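Local coordinates for tudor and KH domain-containing protein homolog (Bombyx mori, PDB 5VQH) that binds symmetrically dimethylated Siwi and Ago3 through its Tudor domain and takes part in primary piRNA biogenesis, which represses transposable elements during spermatogenesis, at residues H68-R71 with G76-V79; W89-V94 with C128-D133; H95-N100 with S105-D110; V111-Y116 with E120-H125. All coordinates share one frame; numbering follows the deposited sequence.

All four contacts reach the five-stranded antiparallel sheet of the Tudor domain, contact 1 through its second segment only. The centre of contact 1 lies about 7 Å from that of contact 2, where His-68 O probably accepts a hydrogen bond from Glu-129 N. Contacts 2 and 3 share strand 89-98, their centres about 17 Å apart; contacts 3 and 4 share strand 108-113, at about 11 Å. Contacts 2 and 4, with centres about 10 Å apart, both touch the bound dimethylarginine, through Tyr-90 and through Tyr-113 and Tyr-116. Contacts 1 and 3 stay back from it: the side chains of Val-79 and Asp-110 are each about 12 Å away.

Contact 1 (H68-R71 with G76-V79); sequences HTLR and GQVV
The flat carboxamide of Gln-77 meets Leu-70 through its nitrogen end: NE2 lies 3.3 Å from the Leu-70 methyl CD2, which sits beyond that end and is tilted out of the amide plane, so it does not cover a face. The oxygen at the other corner is occupied elsewhere, since OE1 accepts a hydrogen bond from the backbone N of Ser-74, and this bond helps to fix which way round the amide lies. The two side chains approach from opposite directions. Gln-77 reaches across because its chain is almost fully extended, with CG anti to the backbone N (chi1 -173°) and chi2 close to 180°. The loop of 68-71 follows helix 62-66, and the chain then turns into strand 78-82, an inner strand of the antiparallel Tudor sheet, between 89-98 and 128-129. Gly-76 marks the way in: at its positive phi of 89° a side chain would press on the preceding carbonyl, and its own O accepts from Arg-93 NH1. The other methyl of Leu-70, CD1, packs at 4.0 Å on CG1 of Val-79, the two side chains crossing at about a right angle, and the leucine also touches Leu-127.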
loop_
_atom_site.group_PDB
_atom_site.type_symbol
_atom_site.label_atom_id
_atom_site.label_comp_id
_atom_site.label_asym_id
_atom_site.label_seq_id
_atom_site.Cartn_x
_atom_site.Cartn_y
_atom_site.Cartn_z
ATOM N N HIS A 68 21.395 -11.055 10.574
ATOM C CA HIS A 68 20.258 -11.251 9.677
ATOM C C HIS A 68 20.607 -10.830 8.246
ATOM O O HIS A 68 19.775 -10.277 7.522
ATOM C CB HIS A 68 19.056 -10.499 10.191
ATOM C CG HIS A 68 18.611 -10.969 11.534
ATOM N ND1 HIS A 68 17.811 -12.075 11.700
ATOM C CD2 HIS A 68 18.894 -10.521 12.780
ATOM C CE1 HIS A 68 17.600 -12.276 12.985
ATOM N NE2 HIS A 68 18.243 -11.345 13.664
ATOM N N THR A 69 21.858 -11.110 7.874
ATOM C CA THR A 69 22.352 -10.959 6.526
ATOM C C THR A 69 21.660 -11.961 5.614
ATOM O O THR A 69 21.518 -13.127 5.963
ATOM C CB THR A 69 23.888 -11.143 6.486
ATOM O OG1 THR A 69 24.520 -9.928 6.934
ATOM C CG2 THR A 69 24.367 -11.429 5.088
ATOM N N LEU A 70 21.187 -11.477 4.467
ATOM C CA LEU A 70 20.575 -12.334 3.446
ATOM C C LEU A 70 21.667 -12.895 2.558
ATOM O O LEU A 70 22.356 -12.114 1.871
ATOM C CB LEU A 70 19.630 -11.540 2.549
ATOM C CG LEU A 70 18.192 -11.347 2.988
ATOM C CD1 LEU A 70 17.495 -10.559 1.903
ATOM C CD2 LEU A 70 17.477 -12.650 3.244
ATOM N N ARG A 71 21.854 -14.213 2.564
ATOM C CA ARG A 71 22.796 -14.801 1.620
ATOM C C ARG A 71 22.086 -15.128 0.307
ATOM O O ARG A 71 22.722 -15.152 -0.743
ATOM C CB ARG A 71 23.460 -16.048 2.188
ATOM C CG ARG A 71 24.274 -15.842 3.463
ATOM C CD ARG A 71 24.247 -17.111 4.309
ATOM N NE ARG A 71 22.873 -17.617 4.476
ATOM C CZ ARG A 71 22.534 -18.663 5.226
ATOM N NH1 ARG A 71 23.458 -19.330 5.917
ATOM N NH2 ARG A 71 21.257 -19.035 5.293
ATOM N N GLY A 76 9.028 -12.739 -3.925
ATOM C CA GLY A 76 7.936 -13.144 -3.068
ATOM C C GLY A 76 8.366 -13.262 -1.636
ATOM O O GLY A 76 7.544 -13.522 -0.783
ATOM N N GLN A 77 9.654 -13.065 -1.360
ATOM C CA GLN A 77 10.182 -13.194 -0.000
ATOM C C GLN A 77 9.878 -11.957 0.810
ATOM O O GLN A 77 10.047 -10.854 0.331
ATOM C CB GLN A 77 11.675 -13.363 -0.039
ATOM C CG GLN A 77 12.331 -13.669 1.303
ATOM C CD GLN A 77 13.827 -13.997 1.169
ATOM O OE1 GLN A 77 14.298 -14.319 0.099
ATOM N NE2 GLN A 77 14.571 -13.912 2.268
ATOM N N VAL A 78 9.477 -12.154 2.064
ATOM C CA VAL A 78 9.294 -11.042 3.009
ATOM C C VAL A 78 10.582 -10.756 3.790
ATOM O O VAL A 78 11.151 -11.659 4.408
ATOM C CB VAL A 78 8.150 -11.325 3.985
ATOM C CG1 VAL A 78 7.968 -10.179 4.952
ATOM C CG2 VAL A 78 6.863 -11.643 3.228
ATOM N N VAL A 79 10.992 -9.485 3.783
ATOM C CA VAL A 79 12.285 -9.041 4.295
ATOM C C VAL A 79 12.211 -7.720 5.103
ATOM O O VAL A 79 11.154 -7.077 5.209
ATOM C CB VAL A 79 13.238 -8.807 3.112
ATOM C CG1 VAL A 79 13.555 -10.128 2.396
ATOM C CG2 VAL A 79 12.630 -7.787 2.130
#

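Contact 2 (W89-V94 with C128-D133); sequences WYRARV and CELRAD. With 2MR (n3, n4-dimethylarginine), chain C.
Trp-89 and Cys-128 make the sulfur-aromatic part of this contact. SG comes to 3.9 Å from CH2 of the indole and stands 4.8 Å from the centroid of the six-membered ring, 52° off its normal, so the approach is oblique. Apolar packing follows two residues on, where CD2 of Leu-130 rests against the aliphatic stem of Arg-91, 4.0 Å from CG. The Arg-91 chain bends at chi3 (-61°) beyond that stem, and its charged end is gripped from outside the two segments: NE forms a salt bridge with Asp-115 OD2, NH1 bonds to Leu-134 O and NH2 to Leu-137 O. Ligand contact falls to Tyr-90, one wall of the Tudor aromatic pocket. Where Trp-89 points toward 128-133, Tyr-90 points away and offers a ring face to the dimethylarginine, whose NH1 sits 3.8 Å above the plane over the ring centre; the Tyr-90 OH is hydrogen-bonded to Asp-86 OD1. Strand 78-82 runs between strands 89-98 and 128-129 in the sheet, with Trp-89 on Ala-80 and Val-82, and Leu-130 on Val-78, while helix 43-59 supplies Leu-51 and Met-55 against Arg-91 and Val-52 against Tyr-90.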
loop_
_atom_site.group_PDB
_atom_site.type_symbol
_atom_site.label_atom_id
_atom_site.label_comp_id
_atom_site.label_asym_id
_atom_site.label_seq_id
_atom_site.Cartn_x
_atom_site.Cartn_y
_atom_site.Cartn_z
ATOM N N TRP A 89 13.107 1.257 8.978
ATOM C CA TRP A 89 12.993 -0.129 8.523
ATOM C C TRP A 89 11.552 -0.602 8.486
ATOM O O TRP A 89 10.759 -0.354 9.413
ATOM C CB TRP A 89 13.840 -1.071 9.409
ATOM C CG TRP A 89 15.326 -0.898 9.169
ATOM C CD1 TRP A 89 16.142 0.040 9.724
ATOM C CD2 TRP A 89 16.140 -1.639 8.266
ATOM N NE1 TRP A 89 17.423 -0.082 9.242
ATOM C CE2 TRP A 89 17.448 -1.107 8.343
ATOM C CE3 TRP A 89 15.902 -2.706 7.405
ATOM C CZ2 TRP A 89 18.488 -1.598 7.594
ATOM C CZ3 TRP A 89 16.934 -3.185 6.679
ATOM C CH2 TRP A 89 18.218 -2.631 6.776
ATOM N N TYR A 90 11.231 -1.330 7.416
ATOM C CA TYR A 90 9.864 -1.742 7.119
ATOM C C TYR A 90 9.834 -3.193 6.614
ATOM O O TYR A 90 10.845 -3.779 6.199
ATOM C CB TYR A 90 9.247 -0.773 6.101
ATOM C CG TYR A 90 9.146 0.639 6.620
ATOM C CD1 TYR A 90 8.097 1.011 7.426
ATOM C CD2 TYR A 90 10.114 1.601 6.334
ATOM C CE1 TYR A 90 7.993 2.296 7.932
ATOM C CE2 TYR A 90 10.026 2.893 6.844
ATOM C CZ TYR A 90 8.944 3.235 7.644
ATOM O OH TYR A 90 8.767 4.500 8.197
ATOM N N ARG A 91 8.662 -3.778 6.686
ATOM C CA ARG A 91 8.442 -5.084 6.174
ATOM C C ARG A 91 8.039 -4.880 4.739
ATOM O O ARG A 91 7.102 -4.106 4.456
ATOM C CB ARG A 91 7.323 -5.787 6.931
ATOM C CG ARG A 91 7.559 -5.874 8.417
ATOM C CD ARG A 91 6.497 -6.680 9.180
ATOM N NE ARG A 91 5.119 -6.189 9.118
ATOM C CZ ARG A 91 4.077 -6.813 9.680
ATOM N NH1 ARG A 91 4.241 -7.962 10.350
ATOM N NH2 ARG A 91 2.858 -6.317 9.560
ATOM N N ALA A 92 8.730 -5.577 3.837
ATOM C CA ALA A 92 8.445 -5.481 2.420
ATOM C C ALA A 92 8.519 -6.858 1.778
ATOM O O ALA A 92 9.170 -7.760 2.300
ATOM C CB ALA A 92 9.449 -4.574 1.785
ATOM N N ARG A 93 7.863 -7.007 0.633
ATOM C CA ARG A 93 7.906 -8.241 -0.143
ATOM C C ARG A 93 8.675 -7.946 -1.438
ATOM O O ARG A 93 8.385 -6.982 -2.112
ATOM C CB ARG A 93 6.484 -8.709 -0.453
ATOM C CG ARG A 93 6.389 -10.066 -1.121
ATOM C CD ARG A 93 4.969 -10.400 -1.572
ATOM N NE ARG A 93 4.027 -10.619 -0.451
ATOM C CZ ARG A 93 4.049 -11.650 0.415
ATOM N NH1 ARG A 93 4.973 -12.615 0.371
ATOM N NH2 ARG A 93 3.136 -11.702 1.363
ATOM N N VAL A 94 9.648 -8.781 -1.777
ATOM C CA VAL A 94 10.407 -8.612 -2.985
ATOM C C VAL A 94 9.485 -8.915 -4.146
ATOM O O VAL A 94 8.990 -10.043 -4.254
ATOM C CB VAL A 94 11.629 -9.557 -2.979
ATOM C CG1 VAL A 94 12.381 -9.458 -4.289
ATOM C CG2 VAL A 94 12.582 -9.183 -1.821
ATOM N N CYS A 128 17.669 -7.060 4.740
ATOM C CA CYS A 128 18.039 -7.970 5.795
ATOM C C CYS A 128 16.986 -9.019 5.941
ATOM O O CYS A 128 15.860 -8.817 5.508
ATOM C CB CYS A 128 18.160 -7.228 7.113
ATOM S SG CYS A 128 19.640 -6.232 7.228
ATOM N N GLU A 129 17.338 -10.143 6.556
ATOM C CA GLU A 129 16.339 -11.133 6.862
ATOM C C GLU A 129 15.421 -10.548 7.938
ATOM O O GLU A 129 15.876 -9.938 8.913
ATOM C CB GLU A 129 16.962 -12.428 7.376
ATOM C CG GLU A 129 15.922 -13.523 7.705
ATOM C CD GLU A 129 15.946 -14.023 9.166
ATOM O OE1 GLU A 129 16.984 -13.869 9.856
ATOM O OE2 GLU A 129 14.924 -14.589 9.629
ATOM N N LEU A 130 14.128 -10.751 7.742
ATOM C CA LEU A 130 13.130 -10.386 8.739
ATOM C C LEU A 130 13.010 -11.465 9.843
ATOM O O LEU A 130 12.619 -12.576 9.585
ATOM C CB LEU A 130 11.764 -10.129 8.073
ATOM C CG LEU A 130 10.690 -9.557 9.008
ATOM C CD1 LEU A 130 11.070 -8.174 9.565
ATOM C CD2 LEU A 130 9.326 -9.506 8.352
ATOM N N ARG A 131 13.371 -11.104 11.064
ATOM C CA ARG A 131 13.141 -11.921 12.253
ATOM C C ARG A 131 11.688 -12.387 12.344
ATOM O O ARG A 131 10.757 -11.583 12.211
ATOM C CB ARG A 131 13.451 -11.099 13.499
ATOM C CG ARG A 131 14.749 -11.427 14.173
ATOM C CD ARG A 131 14.567 -11.321 15.678
ATOM N NE ARG A 131 14.076 -9.995 16.053
ATOM C CZ ARG A 131 13.353 -9.719 17.141
ATOM N NH1 ARG A 131 12.967 -8.469 17.385
ATOM N NH2 ARG A 131 13.012 -10.685 17.992
ATOM N N ALA A 132 11.496 -13.671 12.607
ATOM C CA ALA A 132 10.183 -14.285 12.459
ATOM C C ALA A 132 9.072 -13.683 13.332
ATOM O O ALA A 132 7.920 -13.650 12.922
ATOM C CB ALA A 132 10.288 -15.794 12.692
ATOM N N ASP A 133 9.397 -13.212 14.527
ATOM C CA ASP A 133 8.365 -12.624 15.387
ATOM C C ASP A 133 7.801 -11.300 14.834
ATOM O O ASP A 133 6.686 -10.874 15.189
ATOM C CB ASP A 133 8.877 -12.426 16.817
ATOM C CG ASP A 133 9.954 -11.392 16.904
ATOM O OD1 ASP A 133 10.924 -11.509 16.145
ATOM O OD2 ASP A 133 9.849 -10.459 17.736
HETATM N N 2MR C . 6.487 9.307 7.866
HETATM C CA 2MR C . 7.590 8.804 7.026
HETATM C CB 2MR C . 7.101 7.597 6.231
HETATM C CG 2MR C . 6.360 6.572 7.089
HETATM C CD 2MR C . 6.464 5.244 6.362
HETATM N NE 2MR C . 5.757 5.334 5.109
HETATM C CZ 2MR C . 5.898 4.404 4.190
HETATM N NH1 2MR C . 6.689 3.461 4.418
HETATM C CQ1 2MR C . 6.961 2.350 3.533
HETATM N NH2 2MR C . 5.228 4.467 3.039
HETATM C CQ2 2MR C . 4.314 5.545 2.693
HETATM C C 2MR C . 8.186 9.804 6.044
HETATM O O 2MR C . 8.926 9.451 5.106
HETATM O OXT 2MR C . 7.969 11.015 6.144
#

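Contact 3 (H95-N100 with S105-D110); sequences HDIRPN and SQQVAD
Two consecutive residues, His-95 and Asp-96, face the single residue Asp-110, and both give their backbone N-H to its carbonyl O. The bond from His-95 N is the shorter at 2.7 Å; the one from Asp-96 N is 3.3 Å and falls on a lone pair in the carbonyl plane. Side chains add a third link. Both have CG anti to the backbone N (chi1 169° in His-95, 172° in Asp-110), which lays the groups side by side, planes 70° apart. His-95 ND1 donates to Asp-110 OD2 over 3.0 Å, a bent bond, tilted from the ring plane and met from above the carboxylate plane. Were Asp-110 an alanine, the His-95 ring would probably lose its acceptor and be free to turn. Beyond this doubled pairing, Arg-98 and Val-108 exchange two nearly straight bonds, Arg-98 N to Val-108 O 2.8 Å and Val-108 N to Arg-98 O 3.0 Å. Arg-98 CG lies alongside Val-108 CG1, and the guanidinium makes a cation-pi contact with Tyr-121. On the other face, Ile-97 CG2 packs at 3.8 Å on Gln-107 CB. The arrangement is a classic beta bulge in the 89-98/108-113 hairpin of the Tudor sheet.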
loop_
_atom_site.group_PDB
_atom_site.type_symbol
_atom_site.label_atom_id
_atom_site.label_comp_id
_atom_site.label_asym_id
_atom_site.label_seq_id
_atom_site.Cartn_x
_atom_site.Cartn_y
_atom_site.Cartn_z
ATOM N N HIS A 95 9.209 -7.930 -4.998
ATOM C CA HIS A 95 8.308 -8.154 -6.119
ATOM C C HIS A 95 9.059 -8.561 -7.372
ATOM O O HIS A 95 8.578 -9.376 -8.157
ATOM C CB HIS A 95 7.460 -6.922 -6.402
ATOM C CG HIS A 95 6.699 -6.998 -7.694
ATOM N ND1 HIS A 95 7.142 -6.398 -8.864
ATOM C CD2 HIS A 95 5.540 -7.627 -8.012
ATOM C CE1 HIS A 95 6.283 -6.649 -9.840
ATOM N NE2 HIS A 95 5.296 -7.381 -9.345
ATOM N N ASP A 96 10.244 -8.000 -7.562
ATOM C CA ASP A 96 11.079 -8.391 -8.671
ATOM C C ASP A 96 12.539 -8.043 -8.394
ATOM O O ASP A 96 12.828 -7.276 -7.491
ATOM C CB ASP A 96 10.592 -7.663 -9.917
ATOM C CG ASP A 96 11.142 -8.247 -11.170
ATOM O OD1 ASP A 96 11.742 -9.359 -11.085
ATOM O OD2 ASP A 96 10.985 -7.581 -12.223
ATOM N N ILE A 97 13.445 -8.628 -9.158
ATOM C CA ILE A 97 14.854 -8.298 -9.082
ATOM C C ILE A 97 15.341 -7.912 -10.469
ATOM O O ILE A 97 15.087 -8.625 -11.434
ATOM C CB ILE A 97 15.661 -9.484 -8.580
ATOM C CG1 ILE A 97 15.235 -9.808 -7.165
ATOM C CG2 ILE A 97 17.159 -9.176 -8.563
ATOM C CD1 ILE A 97 15.780 -11.140 -6.684
ATOM N N ARG A 98 16.010 -6.771 -10.586
ATOM C CA ARG A 98 16.527 -6.382 -11.881
ATOM C C ARG A 98 18.047 -6.074 -11.816
ATOM O O ARG A 98 18.589 -5.629 -10.792
ATOM C CB ARG A 98 15.681 -5.234 -12.474
ATOM C CG ARG A 98 16.080 -3.872 -11.982
ATOM C CD ARG A 98 15.666 -2.689 -12.864
ATOM N NE ARG A 98 16.223 -1.470 -12.221
ATOM C CZ ARG A 98 15.639 -0.267 -12.094
ATOM N NH1 ARG A 98 14.429 0.006 -12.603
ATOM N NH2 ARG A 98 16.300 0.688 -11.435
ATOM N N PRO A 99 18.757 -6.331 -12.916
ATOM C CA PRO A 99 20.199 -6.110 -12.915
ATOM C C PRO A 99 20.535 -4.646 -12.930
ATOM O O PRO A 99 19.692 -3.826 -13.264
ATOM C CB PRO A 99 20.626 -6.695 -14.256
ATOM C CG PRO A 99 19.443 -6.442 -15.130
ATOM C CD PRO A 99 18.254 -6.678 -14.254
ATOM N N ASN A 100 21.771 -4.342 -12.556
ATOM C CA ASN A 100 22.402 -3.051 -12.835
ATOM C C ASN A 100 23.660 -3.312 -13.687
ATOM O O ASN A 100 24.636 -3.888 -13.202
ATOM C CB ASN A 100 22.764 -2.303 -11.536
ATOM C CG ASN A 100 23.447 -0.947 -11.803
ATOM O OD1 ASN A 100 23.926 -0.697 -12.899
ATOM N ND2 ASN A 100 23.507 -0.082 -10.794
ATOM N N SER A 105 28.020 -5.641 -8.517
ATOM C CA SER A 105 27.799 -5.923 -7.094
ATOM C C SER A 105 26.390 -5.606 -6.616
ATOM O O SER A 105 26.089 -5.786 -5.423
ATOM C CB SER A 105 28.734 -5.057 -6.264
ATOM O OG SER A 105 28.369 -3.694 -6.428
ATOM N N GLN A 106 25.545 -5.090 -7.513
ATOM C CA GLN A 106 24.249 -4.549 -7.121
ATOM C C GLN A 106 23.134 -4.905 -8.047
ATOM O O GLN A 106 22.882 -4.217 -9.027
ATOM C CB GLN A 106 24.290 -3.022 -7.042
ATOM C CG GLN A 106 25.044 -2.513 -5.836
ATOM C CD GLN A 106 24.355 -1.343 -5.180
ATOM O OE1 GLN A 106 23.656 -0.577 -5.836
ATOM N NE2 GLN A 106 24.552 -1.197 -3.879
ATOM N N GLN A 107 22.432 -5.961 -7.708
ATOM C CA GLN A 107 21.098 -6.092 -8.200
ATOM C C GLN A 107 20.243 -5.172 -7.378
ATOM O O GLN A 107 20.590 -4.791 -6.250
ATOM C CB GLN A 107 20.582 -7.491 -8.067
ATOM C CG GLN A 107 21.042 -8.403 -9.153
ATOM C CD GLN A 107 22.183 -9.248 -8.715
ATOM O OE1 GLN A 107 22.012 -10.173 -7.916
ATOM N NE2 GLN A 107 23.362 -8.950 -9.235
ATOM N N VAL A 108 19.116 -4.818 -7.959
ATOM C CA VAL A 108 18.190 -3.930 -7.323
ATOM C C VAL A 108 16.843 -4.659 -7.268
ATOM O O VAL A 108 16.425 -5.353 -8.224
ATOM C CB VAL A 108 18.163 -2.556 -8.026
ATOM C CG1 VAL A 108 17.820 -2.680 -9.485
ATOM C CG2 VAL A 108 17.163 -1.636 -7.366
ATOM N N ALA A 109 16.193 -4.570 -6.113
ATOM C CA ALA A 109 14.932 -5.279 -5.904
ATOM C C ALA A 109 13.775 -4.290 -5.890
ATOM O O ALA A 109 13.872 -3.237 -5.284
ATOM C CB ALA A 109 14.982 -6.030 -4.610
ATOM N N ASP A 110 12.713 -4.618 -6.592
ATOM C CA ASP A 110 11.519 -3.845 -6.563
ATOM C C ASP A 110 10.810 -4.402 -5.360
ATOM O O ASP A 110 10.398 -5.554 -5.401
ATOM C CB ASP A 110 10.723 -4.106 -7.841
ATOM C CG ASP A 110 9.352 -3.473 -7.829
ATOM O OD1 ASP A 110 9.051 -2.723 -6.884
ATOM O OD2 ASP A 110 8.568 -3.763 -8.772
#

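Contact 4 (V111-Y116 with E120-H125). With 2MR (n3, n4-dimethylarginine), chain C.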
loop_
_atom_site.group_PDB
_atom_site.type_symbol
_atom_site.label_atom_id
_atom_site.label_comp_id
_atom_site.label_asym_id
_atom_site.label_seq_id
_atom_site.Cartn_x
_atom_site.Cartn_y
_atom_site.Cartn_z
ATOM N N VAL A 111 10.677 -3.607 -4.292
ATOM C CA VAL A 111 9.992 -4.038 -3.049
ATOM C C VAL A 111 8.679 -3.318 -2.748
ATOM O O VAL A 111 8.518 -2.137 -3.008
ATOM C CB VAL A 111 10.898 -3.934 -1.820
ATOM C CG1 VAL A 111 12.193 -4.694 -2.069
ATOM C CG2 VAL A 111 11.211 -2.509 -1.453
ATOM N N PHE A 112 7.726 -4.075 -2.239
ATOM C CA PHE A 112 6.405 -3.588 -1.875
ATOM C C PHE A 112 6.328 -3.521 -0.350
ATOM O O PHE A 112 6.400 -4.570 0.324
ATOM C CB PHE A 112 5.405 -4.556 -2.404
ATOM C CG PHE A 112 4.009 -4.315 -1.942
ATOM C CD1 PHE A 112 3.248 -3.303 -2.493
ATOM C CD2 PHE A 112 3.413 -5.150 -1.016
ATOM C CE1 PHE A 112 1.935 -3.119 -2.099
ATOM C CE2 PHE A 112 2.093 -4.961 -0.632
ATOM C CZ PHE A 112 1.360 -3.957 -1.174
ATOM N N TYR A 113 6.239 -2.291 0.183
ATOM C CA TYR A 113 6.131 -2.037 1.619
ATOM C C TYR A 113 4.741 -2.446 2.108
ATOM O O TYR A 113 3.726 -1.783 1.846
ATOM C CB TYR A 113 6.433 -0.581 1.904
ATOM C CG TYR A 113 7.880 -0.241 1.606
ATOM C CD1 TYR A 113 8.878 -0.528 2.520
ATOM C CD2 TYR A 113 8.238 0.319 0.415
ATOM C CE1 TYR A 113 10.191 -0.241 2.262
ATOM C CE2 TYR A 113 9.555 0.606 0.126
ATOM C CZ TYR A 113 10.523 0.324 1.048
ATOM O OH TYR A 113 11.828 0.618 0.746
ATOM N N LEU A 114 4.722 -3.578 2.818
ATOM C CA LEU A 114 3.509 -4.362 3.075
ATOM C C LEU A 114 2.460 -3.687 3.987
ATOM O O LEU A 114 1.305 -4.019 3.922
ATOM C CB LEU A 114 3.916 -5.693 3.719
ATOM C CG LEU A 114 4.457 -6.749 2.792
ATOM C CD1 LEU A 114 5.213 -7.807 3.564
ATOM C CD2 LEU A 114 3.344 -7.379 2.028
ATOM N N ASP A 115 2.909 -2.814 4.874
ATOM C CA ASP A 115 2.046 -2.044 5.778
ATOM C C ASP A 115 1.570 -0.666 5.244
ATOM O O ASP A 115 0.860 0.051 5.922
ATOM C CB ASP A 115 2.799 -1.878 7.102
ATOM C CG ASP A 115 3.076 -3.231 7.763
ATOM O OD1 ASP A 115 2.104 -3.963 7.934
ATOM O OD2 ASP A 115 4.231 -3.561 8.114
ATOM N N TYR A 116 1.929 -0.347 4.010
ATOM C CA TYR A 116 1.764 0.985 3.467
ATOM C C TYR A 116 1.291 0.956 2.034
ATOM O O TYR A 116 0.361 1.669 1.702
ATOM C CB TYR A 116 3.086 1.744 3.574
ATOM C CG TYR A 116 3.427 2.086 5.002
ATOM C CD1 TYR A 116 2.833 3.163 5.648
ATOM C CD2 TYR A 116 4.285 1.302 5.728
ATOM C CE1 TYR A 116 3.148 3.468 6.970
ATOM C CE2 TYR A 116 4.604 1.595 7.030
ATOM C CZ TYR A 116 4.029 2.662 7.660
ATOM O OH TYR A 116 4.352 2.914 8.991
ATOM N N GLU A 120 9.297 0.729 -3.923
ATOM C CA GLU A 120 10.552 1.369 -4.272
ATOM C C GLU A 120 11.576 0.314 -4.712
ATOM O O GLU A 120 11.445 -0.860 -4.408
ATOM C CB GLU A 120 11.150 2.112 -3.069
ATOM C CG GLU A 120 10.341 3.270 -2.498
ATOM C CD GLU A 120 10.254 4.483 -3.437
ATOM O OE1 GLU A 120 11.288 4.822 -4.101
ATOM O OE2 GLU A 120 9.137 5.084 -3.487
ATOM N N TYR A 121 12.602 0.767 -5.419
ATOM C CA TYR A 121 13.677 -0.068 -5.905
ATOM C C TYR A 121 14.781 0.107 -4.890
ATOM O O TYR A 121 15.221 1.225 -4.659
ATOM C CB TYR A 121 14.169 0.429 -7.267
ATOM C CG TYR A 121 13.258 0.113 -8.430
ATOM C CD1 TYR A 121 13.078 -1.195 -8.839
ATOM C CD2 TYR A 121 12.610 1.127 -9.128
ATOM C CE1 TYR A 121 12.263 -1.498 -9.899
ATOM C CE2 TYR A 121 11.784 0.845 -10.196
ATOM C CZ TYR A 121 11.614 -0.469 -10.570
ATOM O OH TYR A 121 10.802 -0.789 -11.639
ATOM N N VAL A 122 15.186 -0.987 -4.261
ATOM C CA VAL A 122 16.197 -0.970 -3.225
ATOM C C VAL A 122 17.281 -1.924 -3.664
ATOM O O VAL A 122 17.014 -2.979 -4.233
ATOM C CB VAL A 122 15.600 -1.423 -1.874
ATOM C CG1 VAL A 122 16.679 -1.828 -0.875
ATOM C CG2 VAL A 122 14.751 -0.308 -1.284
ATOM N N ALA A 123 18.515 -1.540 -3.422
ATOM C CA ALA A 123 19.642 -2.377 -3.749
ATOM C C ALA A 123 19.527 -3.577 -2.853
ATOM O O ALA A 123 19.220 -3.431 -1.676
ATOM C CB ALA A 123 20.932 -1.639 -3.459
ATOM N N THR A 124 19.764 -4.755 -3.390
ATOM C CA THR A 124 19.629 -5.931 -2.583
ATOM C C THR A 124 20.647 -5.982 -1.468
ATOM O O THR A 124 20.437 -6.665 -0.478
ATOM C CB THR A 124 19.734 -7.221 -3.405
ATOM O OG1 THR A 124 20.995 -7.279 -4.025
ATOM C CG2 THR A 124 18.646 -7.287 -4.480
ATOM N N HIS A 125 21.727 -5.227 -1.599
ATOM C CA HIS A 125 22.788 -5.203 -0.589
ATOM C C HIS A 125 22.272 -4.763 0.785
ATOM O O HIS A 125 22.785 -5.195 1.812
ATOM C CB HIS A 125 23.920 -4.276 -1.055
ATOM C CG HIS A 125 25.001 -4.104 -0.045
ATOM N ND1 HIS A 125 25.037 -3.042 0.841
ATOM C CD2 HIS A 125 26.078 -4.877 0.248
ATOM C CE1 HIS A 125 26.097 -3.161 1.624
ATOM N NE2 HIS A 125 26.744 -4.266 1.287
HETATM N N 2MR C . 6.487 9.307 7.866
HETATM C CA 2MR C . 7.590 8.804 7.026
HETATM C CB 2MR C . 7.101 7.597 6.231
HETATM C CG 2MR C . 6.360 6.572 7.089
HETATM C CD 2MR C . 6.464 5.244 6.362
HETATM N NE 2MR C . 5.757 5.334 5.109
HETATM C CZ 2MR C . 5.898 4.404 4.190
HETATM N NH1 2MR C . 6.689 3.461 4.418
HETATM C CQ1 2MR C . 6.961 2.350 3.533
HETATM N NH2 2MR C . 5.228 4.467 3.039
HETATM C CQ2 2MR C . 4.314 5.545 2.693
HETATM C C 2MR C . 8.186 9.804 6.044
HETATM O O 2MR C . 8.926 9.451 5.106
HETATM O OXT 2MR C . 7.969 11.015 6.144
#
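Tyr-113 points its ring edge at Glu-120: CE2 lies 3.8 Å from CG of the glutamate, with Glu-120 CB in the plane of the Tyr-113 ring and the carboxylate turned 36° from it. The glutamate chain bends at chi2 (-68°) and carries its charge off to a salt bridge with Arg-84 NE. At its far end the tyrosine crosses Val-122 at about a right angle, OH 3.7 Å from CG2, while the hydroxyl itself is hydrogen-bonded to Val-82 O. Next to it the two valines meet methyl to methyl, CG2 of Val-111 being 4.2 Å from CG2 of Val-122. The backbones are tied by Val-111 N to Glu-120 O at 2.9 Å and Glu-120 N to Val-111 O at 3.1 Å, before the strands diverge. Toward the ligand, Tyr-113 receives the methyl CQ1 obliquely, 3.4 Å from CG. Tyr-116 is turned differently: one ring face lies under the guanidinium, CZ being 3.5 Å above the plane and offset toward the rim. Replacing Tyr-116 by an alanine is likely to strip the guanidinium of this face and open a gap beside it. With Phe-83 and Tyr-90, these tyrosines form the aromatic cage characteristic of methylarginine-binding Tudor domains; the methylated cation, its charge spread over the guanidinium, meets this aromatic surface and the hydrogen-bonding Asp-118 carboxylate, which together probably stabilise it by cation-pi and electrostatic attraction.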